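Local atomic coordinates of alginate lyase AlgAT5 (Defluviitalea, PDB entry 5ZQI), a protein that cleaves the polysaccharide alginate, probably by beta-elimination as in other lyases of polysaccharide lyase family 7. Residues S137-T142 and N229-G234; K68-I73 and Y118-L123; A193-D198 and D223-Y228. All coordinates share one frame; numbering follows the deposited sequence.

Contact 1. Residues S137-T142 and N229-G234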
loop_
_atom_site.group_PDB
_atom_site.type_symbol
_atom_site.label_atom_id
_atom_site.label_comp_id
_atom_site.label_asym_id
_atom_site.label_seq_id
_atom_site.Cartn_x
_atom_site.Cartn_y
_atom_site.Cartn_z
ATOM N N SER A 137 3.935 -14.703 -10.379
ATOM C CA SER A 137 5.079 -14.386 -11.217
ATOM C C SER A 137 4.710 -13.350 -12.266
ATOM O O SER A 137 3.625 -13.361 -12.830
ATOM C CB SER A 137 5.565 -15.662 -11.890
ATOM O OG SER A 137 6.476 -15.424 -12.948
ATOM N N THR A 138 5.660 -12.474 -12.577
ATOM C CA THR A 138 5.422 -11.513 -13.644
ATOM C C THR A 138 5.480 -12.130 -15.040
ATOM O O THR A 138 5.168 -11.432 -16.010
ATOM C CB THR A 138 6.440 -10.379 -13.606
ATOM O OG1 THR A 138 7.748 -10.896 -13.824
ATOM C CG2 THR A 138 6.436 -9.645 -12.258
ATOM N N THR A 139 5.883 -13.390 -15.156
ATOM C CA THR A 139 6.024 -14.059 -16.454
ATOM C C THR A 139 4.996 -15.156 -16.707
ATOM O O THR A 139 5.020 -15.763 -17.780
ATOM C CB THR A 139 7.432 -14.659 -16.597
ATOM O OG1 THR A 139 7.729 -15.482 -15.456
ATOM C CG2 THR A 139 8.466 -13.555 -16.711
ATOM N N SER A 140 4.108 -15.436 -15.766
ATOM C CA SER A 140 3.062 -16.429 -15.962
ATOM C C SER A 140 1.756 -15.868 -15.435
ATOM O O SER A 140 1.634 -15.610 -14.231
ATOM C CB SER A 140 3.386 -17.733 -15.241
ATOM O OG SER A 140 2.409 -18.722 -15.552
ATOM N N GLY A 141 0.784 -15.698 -16.329
ATOM C CA GLY A 141 -0.485 -15.120 -15.950
ATOM C C GLY A 141 -0.460 -13.604 -15.988
ATOM O O GLY A 141 0.526 -12.961 -16.338
ATOM N N THR A 142 -1.587 -13.029 -15.590
ATOM C CA THR A 142 -1.785 -11.590 -15.568
ATOM C C THR A 142 -2.332 -11.218 -14.195
ATOM O O THR A 142 -3.334 -11.782 -13.745
ATOM C CB THR A 142 -2.728 -11.120 -16.683
ATOM O OG1 THR A 142 -2.209 -11.544 -17.953
ATOM C CG2 THR A 142 -2.857 -9.636 -16.667
ATOM N N ASN A 229 10.392 -3.626 -17.684
ATOM C CA ASN A 229 10.780 -5.026 -17.790
ATOM C C ASN A 229 11.139 -5.600 -16.423
ATOM O O ASN A 229 11.965 -5.041 -15.701
ATOM C CB ASN A 229 11.985 -5.190 -18.711
ATOM C CG ASN A 229 11.686 -4.859 -20.145
ATOM O OD1 ASN A 229 10.524 -4.919 -20.579
ATOM N ND2 ASN A 229 12.717 -4.499 -20.889
ATOM N N LYS A 230 10.573 -6.757 -16.107
ATOM C CA LYS A 230 10.859 -7.428 -14.852
ATOM C C LYS A 230 10.376 -8.870 -14.892
ATOM O O LYS A 230 9.187 -9.146 -15.139
ATOM C CB LYS A 230 10.212 -6.637 -13.697
ATOM C CG LYS A 230 10.558 -7.196 -12.321
ATOM C CD LYS A 230 12.012 -7.005 -11.992
ATOM C CE LYS A 230 12.321 -5.619 -11.450
ATOM N NZ LYS A 230 13.716 -5.560 -10.920
ATOM N N SER A 231 11.290 -9.780 -14.624
ATOM C CA SER A 231 11.034 -11.221 -14.581
ATOM C C SER A 231 11.339 -11.670 -13.157
ATOM O O SER A 231 12.508 -11.828 -12.802
ATOM C CB SER A 231 11.888 -11.934 -15.614
ATOM O OG SER A 231 11.771 -13.350 -15.502
ATOM N N VAL A 232 10.292 -11.854 -12.348
ATOM C CA VAL A 232 10.440 -12.245 -10.941
ATOM C C VAL A 232 9.217 -13.040 -10.509
ATOM O O VAL A 232 8.090 -12.749 -10.926
ATOM C CB VAL A 232 10.668 -11.001 -10.057
ATOM C CG1 VAL A 232 9.558 -9.996 -10.244
ATOM C CG2 VAL A 232 10.791 -11.374 -8.578
ATOM N N SER A 233 9.439 -14.032 -9.652
ATOM C CA SER A 233 8.376 -14.827 -9.040
ATOM C C SER A 233 8.362 -14.597 -7.524
ATOM O O SER A 233 9.170 -13.837 -6.961
ATOM C CB SER A 233 8.520 -16.312 -9.392
ATOM O OG SER A 233 9.722 -16.833 -8.910
ATOM N N GLY A 234 7.391 -15.219 -6.859
ATOM C CA GLY A 234 7.174 -14.959 -5.449
ATOM C C GLY A 234 6.642 -13.576 -5.159
ATOM O O GLY A 234 6.805 -13.064 -4.038
HETATM O O HOH W 1 9.379 -14.820 -13.454
#
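Thr-138 lays its methyl CG2 across CG1 of Val-232 at 3.7 Å, the two branched side chains meeting aslant. Two inter-sheet connections of the sandwich touch here: residues 137-142 lead from strand 132-133 into strand 142-153. The other connection, residues 229-234, leaves the end of strand 223-229 on the way to strand 236-239.

A chi1 of 63° sets OG1 of Thr-138 between its own backbone N and carbonyl carbon, where it faces the backbone of the other connection. There the hydroxyl works both ways. It donates to Lys-230 O across 2.6 Å, coming from above the carbonyl plane by 35°, and Val-232 N donates to OG1 at 3.1 Å. The main chain adds Thr-138 N to Val-232 O, 3.0 Å long and almost straight at 169°. The same Val-232 O is approached by CA of Ser-137 at 3.4 Å in a CA-H...O contact.

Around this polar centre small side chains fill in. CB of Ser-137 rests on CB of Ser-233 at 3.9 Å, while methyl CG2 of Thr-139 lies against Ser-231 OG. OG of Ser-137 accepts from Thr-139 N at 3.1 Å, an ST turn that shapes the first connection, and one water is bound by Thr-139 OG1 with a weak link to Ser-231 OG. Both Thr-138 and Lys-230 are also hydrogen-bonded through their backbones to Gly-214.

Replacing Thr-138 with a valine would probably leave Lys-230 O without its donor and Val-232 N without its acceptor across the contact, weakening the join between the two connections. Apolar overlap is slight, and what ties two loops without regular structure is mainly one buried hydroxyl acting as donor and acceptor beside a single straight backbone bond.

Contact 2. Residues K68-I73 and Y118-L123. With SO4 (sulfate ion), chain B.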
loop_
_atom_site.group_PDB
_atom_site.type_symbol
_atom_site.label_atom_id
_atom_site.label_comp_id
_atom_site.label_asym_id
_atom_site.label_seq_id
_atom_site.Cartn_x
_atom_site.Cartn_y
_atom_site.Cartn_z
ATOM N N LYS A 68 -4.311 -9.738 4.599
ATOM C CA LYS A 68 -4.016 -9.653 6.026
ATOM C C LYS A 68 -3.431 -8.275 6.296
ATOM O O LYS A 68 -2.870 -7.648 5.387
ATOM C CB LYS A 68 -3.084 -10.763 6.500
ATOM C CG LYS A 68 -1.704 -10.772 5.981
ATOM C CD LYS A 68 -0.858 -11.844 6.716
ATOM C CE LYS A 68 0.500 -11.987 6.098
ATOM N NZ LYS A 68 1.320 -12.964 6.867
ATOM N N LEU A 69 -3.595 -7.793 7.527
ATOM C CA LEU A 69 -3.199 -6.438 7.904
ATOM C C LEU A 69 -2.005 -6.463 8.852
ATOM O O LEU A 69 -2.025 -7.212 9.831
ATOM C CB LEU A 69 -4.362 -5.715 8.581
ATOM C CG LEU A 69 -4.090 -4.305 9.105
ATOM C CD1 LEU A 69 -3.924 -3.309 7.996
ATOM C CD2 LEU A 69 -5.248 -3.885 10.036
ATOM N N THR A 70 -0.983 -5.645 8.566
ATOM C CA THR A 70 0.084 -5.357 9.522
ATOM C C THR A 70 -0.137 -3.978 10.138
ATOM O O THR A 70 -0.408 -3.009 9.416
ATOM C CB THR A 70 1.458 -5.421 8.878
ATOM O OG1 THR A 70 1.627 -6.721 8.280
ATOM C CG2 THR A 70 2.562 -5.148 9.927
ATOM N N LEU A 71 -0.038 -3.896 11.474
ATOM C CA LEU A 71 -0.258 -2.681 12.239
ATOM C C LEU A 71 1.030 -1.950 12.568
ATOM O O LEU A 71 2.133 -2.504 12.490
ATOM C CB LEU A 71 -0.957 -3.031 13.553
ATOM C CG LEU A 71 -2.393 -3.548 13.473
ATOM C CD1 LEU A 71 -2.848 -4.106 14.829
ATOM C CD2 LEU A 71 -3.354 -2.508 12.984
ATOM N N PRO A 72 0.906 -0.645 12.947
ATOM C CA PRO A 72 2.090 0.099 13.407
ATOM C C PRO A 72 2.320 0.068 14.916
ATOM O O PRO A 72 3.100 0.856 15.474
ATOM C CB PRO A 72 1.791 1.531 12.946
ATOM C CG PRO A 72 0.269 1.598 13.093
ATOM C CD PRO A 72 -0.246 0.241 12.646
ATOM N N ILE A 73 1.629 -0.858 15.585
ATOM C CA ILE A 73 1.685 -1.012 17.039
ATOM C C ILE A 73 1.773 -2.497 17.357
ATOM O O ILE A 73 1.735 -3.339 16.463
ATOM C CB ILE A 73 0.472 -0.381 17.766
ATOM C CG1 ILE A 73 -0.801 -1.007 17.223
ATOM C CG2 ILE A 73 0.494 1.137 17.601
ATOM C CD1 ILE A 73 -2.051 -0.676 18.073
ATOM N N TYR A 118 10.868 1.190 8.926
ATOM C CA TYR A 118 9.743 2.097 8.754
ATOM C C TYR A 118 8.436 1.435 9.174
ATOM O O TYR A 118 8.228 0.237 8.907
ATOM C CB TYR A 118 9.651 2.535 7.287
ATOM C CG TYR A 118 10.797 3.393 6.797
ATOM C CD1 TYR A 118 11.309 4.427 7.566
ATOM C CD2 TYR A 118 11.348 3.187 5.540
ATOM C CE1 TYR A 118 12.336 5.226 7.087
ATOM C CE2 TYR A 118 12.359 3.978 5.069
ATOM C CZ TYR A 118 12.847 4.985 5.840
ATOM O OH TYR A 118 13.864 5.785 5.358
ATOM N N PRO A 119 7.568 2.207 9.825
ATOM C CA PRO A 119 6.272 1.673 10.279
ATOM C C PRO A 119 5.222 1.664 9.188
ATOM O O PRO A 119 5.270 2.434 8.227
ATOM C CB PRO A 119 5.888 2.655 11.383
ATOM C CG PRO A 119 6.488 3.986 10.906
ATOM C CD PRO A 119 7.760 3.624 10.203
ATOM N N ARG A 120 4.243 0.783 9.371
ATOM C CA ARG A 120 3.194 0.645 8.379
ATOM C C ARG A 120 1.863 0.294 9.025
ATOM O O ARG A 120 1.799 -0.286 10.101
ATOM C CB ARG A 120 3.536 -0.430 7.332
ATOM C CG ARG A 120 3.375 -1.840 7.826
ATOM C CD ARG A 120 3.989 -2.830 6.870
ATOM N NE ARG A 120 5.436 -2.898 6.977
ATOM C CZ ARG A 120 6.295 -2.904 5.956
ATOM N NH1 ARG A 120 5.879 -2.779 4.708
ATOM N NH2 ARG A 120 7.573 -3.045 6.223
ATOM N N CYS A 121 0.792 0.639 8.298
ATOM C CA CYS A 121 -0.546 0.071 8.492
ATOM C C CYS A 121 -0.970 -0.368 7.094
ATOM O O CYS A 121 -1.378 0.471 6.272
ATOM C CB CYS A 121 -1.504 1.057 9.098
ATOM S SG CYS A 121 -3.029 0.196 9.553
ATOM N N GLU A 122 -0.765 -1.661 6.792
ATOM C CA GLU A 122 -0.688 -2.086 5.401
ATOM C C GLU A 122 -1.229 -3.485 5.200
ATOM O O GLU A 122 -0.940 -4.393 5.993
ATOM C CB GLU A 122 0.776 -2.035 4.925
ATOM C CG GLU A 122 0.937 -1.902 3.392
ATOM C CD GLU A 122 2.390 -1.943 2.925
ATOM O OE1 GLU A 122 3.231 -2.603 3.580
ATOM O OE2 GLU A 122 2.727 -1.307 1.893
ATOM N N LEU A 123 -1.998 -3.638 4.118
ATOM C CA LEU A 123 -2.531 -4.931 3.707
ATOM C C LEU A 123 -1.531 -5.694 2.827
ATOM O O LEU A 123 -0.876 -5.122 1.967
ATOM C CB LEU A 123 -3.855 -4.746 2.942
ATOM C CG LEU A 123 -4.995 -4.068 3.695
ATOM C CD1 LEU A 123 -6.100 -3.666 2.706
ATOM C CD2 LEU A 123 -5.539 -4.914 4.776
HETATM S S SO4 B . 14.733 5.814 1.949
HETATM O O1 SO4 B . 15.637 6.953 1.791
HETATM O O2 SO4 B . 14.814 4.941 0.779
HETATM O O3 SO4 B . 15.085 5.069 3.154
HETATM O O4 SO4 B . 13.352 6.281 2.057
HETATM O O HOH W 2 1.348 -6.074 5.544
HETATM O O HOH W 3 4.611 -1.452 11.308
#
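Thr-70 and Glu-122 form the antiparallel hydrogen-bonded pair that joins strand 67-70 to strand 120-127 in the beta-sandwich of this lyase. Thr-70 N reaches Glu-122 O over 2.9 Å at 178°, and Glu-122 N returns the bond to Thr-70 O.

On the face carrying Leu-69 and Leu-123, methyl CD1 of Leu-69 is the bump. It drops into a hollow over the backbone of Glu-122, walled by Cys-121 SG at 3.9 Å and Leu-123 CD2, also 3.9 Å from that methyl. Phe-93 closes over Leu-69 and Cys-121, and Phe-104 over Leu-123, so these side chains meet the second sheet inside the sandwich. Just past the end of strand 67-70 the Pro-72 ring packs against the other segment. Its CD presses on Cys-121 CB at 3.9 Å and on Arg-120 O at 3.3 Å, with no N-H to offer that carbonyl.

The opposite face is polar. Methyl CG2 of Thr-70 lies athwart the Arg-120 chain, 4.0 Å from its CG. There the arginine bends, chi3 78°, and NH1 meets OE1 of Glu-122 at 2.9 Å, edge-on within the guanidinium plane and on the syn side of the carboxylate. Lys-238 also pairs with this oxygen and Gln-165 binds OE2, while Tyr-242 makes a cation-pi contact with Arg-120. Several partners thus fix the rotation of both charged groups. The sequence Arg-Cys-Glu-Leu matches the R-x-E-L signature of the family, consistent with this face lining the alginate-binding cleft.

At the far end lies a sulfate, probably from the crystallisation liquor, which Arg-177 and Lys-158 also bind; Tyr-118 OH donates to its O3 at 2.6 Å, the oxygen lying at the ring edge.

Contact 3. Residues A193-D198 and D223-Y228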
loop_
_atom_site.group_PDB
_atom_site.type_symbol
_atom_site.label_atom_id
_atom_site.label_comp_id
_atom_site.label_asym_id
_atom_site.label_seq_id
_atom_site.Cartn_x
_atom_site.Cartn_y
_atom_site.Cartn_z
ATOM N N ALA A 193 9.457 6.296 -12.938
ATOM C CA ALA A 193 8.557 7.087 -13.757
ATOM C C ALA A 193 7.740 7.986 -12.851
ATOM O O ALA A 193 7.345 7.571 -11.764
ATOM C CB ALA A 193 7.617 6.199 -14.576
ATOM N N ASP A 194 7.451 9.184 -13.336
ATOM C CA ASP A 194 6.530 10.084 -12.669
ATOM C C ASP A 194 5.086 9.658 -12.880
ATOM O O ASP A 194 4.698 9.236 -13.972
ATOM C CB ASP A 194 6.722 11.502 -13.221
ATOM C CG ASP A 194 7.981 12.176 -12.714
ATOM O OD1 ASP A 194 8.634 11.630 -11.791
ATOM O OD2 ASP A 194 8.319 13.246 -13.255
ATOM N N LEU A 195 4.283 9.782 -11.828
ATOM C CA LEU A 195 2.838 9.745 -11.965
ATOM C C LEU A 195 2.235 11.149 -11.949
ATOM O O LEU A 195 1.354 11.439 -12.749
ATOM C CB LEU A 195 2.210 8.885 -10.854
ATOM C CG LEU A 195 2.731 7.450 -10.738
ATOM C CD1 LEU A 195 2.006 6.721 -9.600
ATOM C CD2 LEU A 195 2.550 6.672 -12.052
ATOM N N ASP A 196 2.709 12.025 -11.065
ATOM C CA ASP A 196 2.130 13.350 -10.886
ATOM C C ASP A 196 3.186 14.209 -10.212
ATOM O O ASP A 196 3.574 13.920 -9.079
ATOM C CB ASP A 196 0.853 13.276 -10.030
ATOM C CG ASP A 196 0.022 14.534 -10.078
ATOM O OD1 ASP A 196 0.564 15.613 -10.412
ATOM O OD2 ASP A 196 -1.199 14.455 -9.764
ATOM N N THR A 197 3.623 15.277 -10.866
ATOM C CA THR A 197 4.594 16.179 -10.264
ATOM C C THR A 197 3.942 17.345 -9.521
ATOM O O THR A 197 4.654 18.217 -8.996
ATOM C CB THR A 197 5.553 16.747 -11.323
ATOM O OG1 THR A 197 4.809 17.372 -12.376
ATOM C CG2 THR A 197 6.433 15.645 -11.901
ATOM N N ASP A 198 2.613 17.349 -9.403
ATOM C CA ASP A 198 1.871 18.428 -8.765
ATOM C C ASP A 198 0.745 17.830 -7.924
ATOM O O ASP A 198 -0.416 18.215 -8.039
ATOM C CB ASP A 198 1.341 19.397 -9.820
ATOM C CG ASP A 198 0.600 20.602 -9.224
ATOM O OD1 ASP A 198 1.105 21.258 -8.274
ATOM O OD2 ASP A 198 -0.496 20.920 -9.752
ATOM N N ASP A 223 -4.160 6.550 -17.431
ATOM C CA ASP A 223 -3.109 6.868 -18.387
ATOM C C ASP A 223 -1.852 6.067 -18.071
ATOM O O ASP A 223 -1.388 6.063 -16.933
ATOM C CB ASP A 223 -2.815 8.364 -18.340
ATOM C CG ASP A 223 -4.017 9.201 -18.735
ATOM O OD1 ASP A 223 -4.784 8.778 -19.649
ATOM O OD2 ASP A 223 -4.199 10.279 -18.143
ATOM N N LEU A 224 -1.304 5.397 -19.082
ATOM C CA LEU A 224 -0.117 4.573 -18.896
ATOM C C LEU A 224 1.081 5.476 -18.634
ATOM O O LEU A 224 1.398 6.351 -19.449
ATOM C CB LEU A 224 0.123 3.694 -20.118
ATOM C CG LEU A 224 1.341 2.766 -20.025
ATOM C CD1 LEU A 224 1.170 1.658 -19.002
ATOM C CD2 LEU A 224 1.599 2.180 -21.437
ATOM N N LYS A 225 1.737 5.268 -17.496
ATOM C CA LYS A 225 2.887 6.085 -17.115
ATOM C C LYS A 225 4.215 5.339 -17.097
ATOM O O LYS A 225 5.264 5.987 -17.179
ATOM C CB LYS A 225 2.665 6.694 -15.729
ATOM C CG LYS A 225 1.458 7.581 -15.636
ATOM C CD LYS A 225 1.727 8.900 -16.311
ATOM C CE LYS A 225 0.655 9.914 -15.949
ATOM N NZ LYS A 225 0.905 11.178 -16.712
ATOM N N LEU A 226 4.197 4.008 -17.056
ATOM C CA LEU A 226 5.411 3.200 -16.978
ATOM C C LEU A 226 5.136 1.821 -17.549
ATOM O O LEU A 226 4.106 1.211 -17.237
ATOM C CB LEU A 226 5.892 3.043 -15.530
ATOM C CG LEU A 226 7.050 2.052 -15.289
ATOM C CD1 LEU A 226 8.354 2.504 -15.906
ATOM C CD2 LEU A 226 7.165 1.901 -13.772
ATOM N N THR A 227 6.053 1.347 -18.386
ATOM C CA THR A 227 6.179 -0.055 -18.775
ATOM C C THR A 227 7.602 -0.499 -18.445
ATOM O O THR A 227 8.567 0.064 -18.972
ATOM C CB THR A 227 5.876 -0.232 -20.255
ATOM O OG1 THR A 227 4.594 0.330 -20.559
ATOM C CG2 THR A 227 5.821 -1.718 -20.621
ATOM N N TYR A 228 7.726 -1.480 -17.549
ATOM C CA TYR A 228 8.996 -1.809 -16.897
ATOM C C TYR A 228 9.292 -3.291 -17.012
ATOM O O TYR A 228 8.527 -4.113 -16.514
ATOM C CB TYR A 228 8.914 -1.359 -15.433
ATOM C CG TYR A 228 10.045 -1.684 -14.506
ATOM C CD1 TYR A 228 11.336 -1.288 -14.775
ATOM C CD2 TYR A 228 9.796 -2.371 -13.324
ATOM C CE1 TYR A 228 12.361 -1.591 -13.884
ATOM C CE2 TYR A 228 10.808 -2.663 -12.436
ATOM C CZ TYR A 228 12.090 -2.271 -12.728
ATOM O OH TYR A 228 13.091 -2.569 -11.825
HETATM O O HOH W 4 5.573 8.748 -16.639
HETATM O O HOH W 5 3.417 12.051 -15.427
#
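Two classic beta bulges meet where the margins of the sandwich's two sheets approach each other, Lys-225 and Leu-226 packing on residues 193-195. In one bulge Leu-195 and Asp-196 both face Leu-183; in the other Lys-225 and Leu-226 both face Val-218. Strand 190-194 lies at the end of its sheet and 223-229 is the outermost strand of the other, yet no direct hydrogen bond links the two segments.

Carbon contacts and water do the joining. CB of Ala-193 sits against CB of Leu-226 at 3.7 Å and touches Lys-225 O at 3.5 Å, a small knob settled beside the bulged backbone. Deeper in, Val-185 packs on both Leu-195 and Leu-226. Methyl CD2 of Leu-195 meets Lys-225 CB at 3.7 Å, at the root of the lysine chain. That chain kinks at chi2, -75°, and runs on past Asp-194 O until its CE lies 3.6 Å from Leu-195 O. The aliphatic part of the lysine thus lies along the turned corner of the chain at Leu-195.

Asp-194 O and Lys-225 O, two acceptors that cannot bond each other, are bridged by one water that donates to each at 2.8 Å. A second water accepts from Lys-225 NZ at 3.0 Å and gives only weak bonds to Asp-194 O and Leu-195 O.

The three contacts share one beta-sandwich. Contact 2 is antiparallel strand pairing, extended by Pro-72, in the interior; its polar face is consistent with the substrate cleft, and Tyr-118 is one of the residues that bind the sulfate. Nearer the surface, contact 1 joins two inter-sheet connections, contact 3 the margins of the two sheets. Contact 3 is nested within the loop closed by contact 1, Tyr-228 running directly into Asn-229, although their centres are about 20 Å apart; a weak hydrogen bond between Lys-230 NZ and Tyr-228 OH spans the junction. The centre of contact 2 is about 25 Å from that of contact 1. Contacts 2 and 3 flank the chain's centre, with nearest atoms about 14 Å apart.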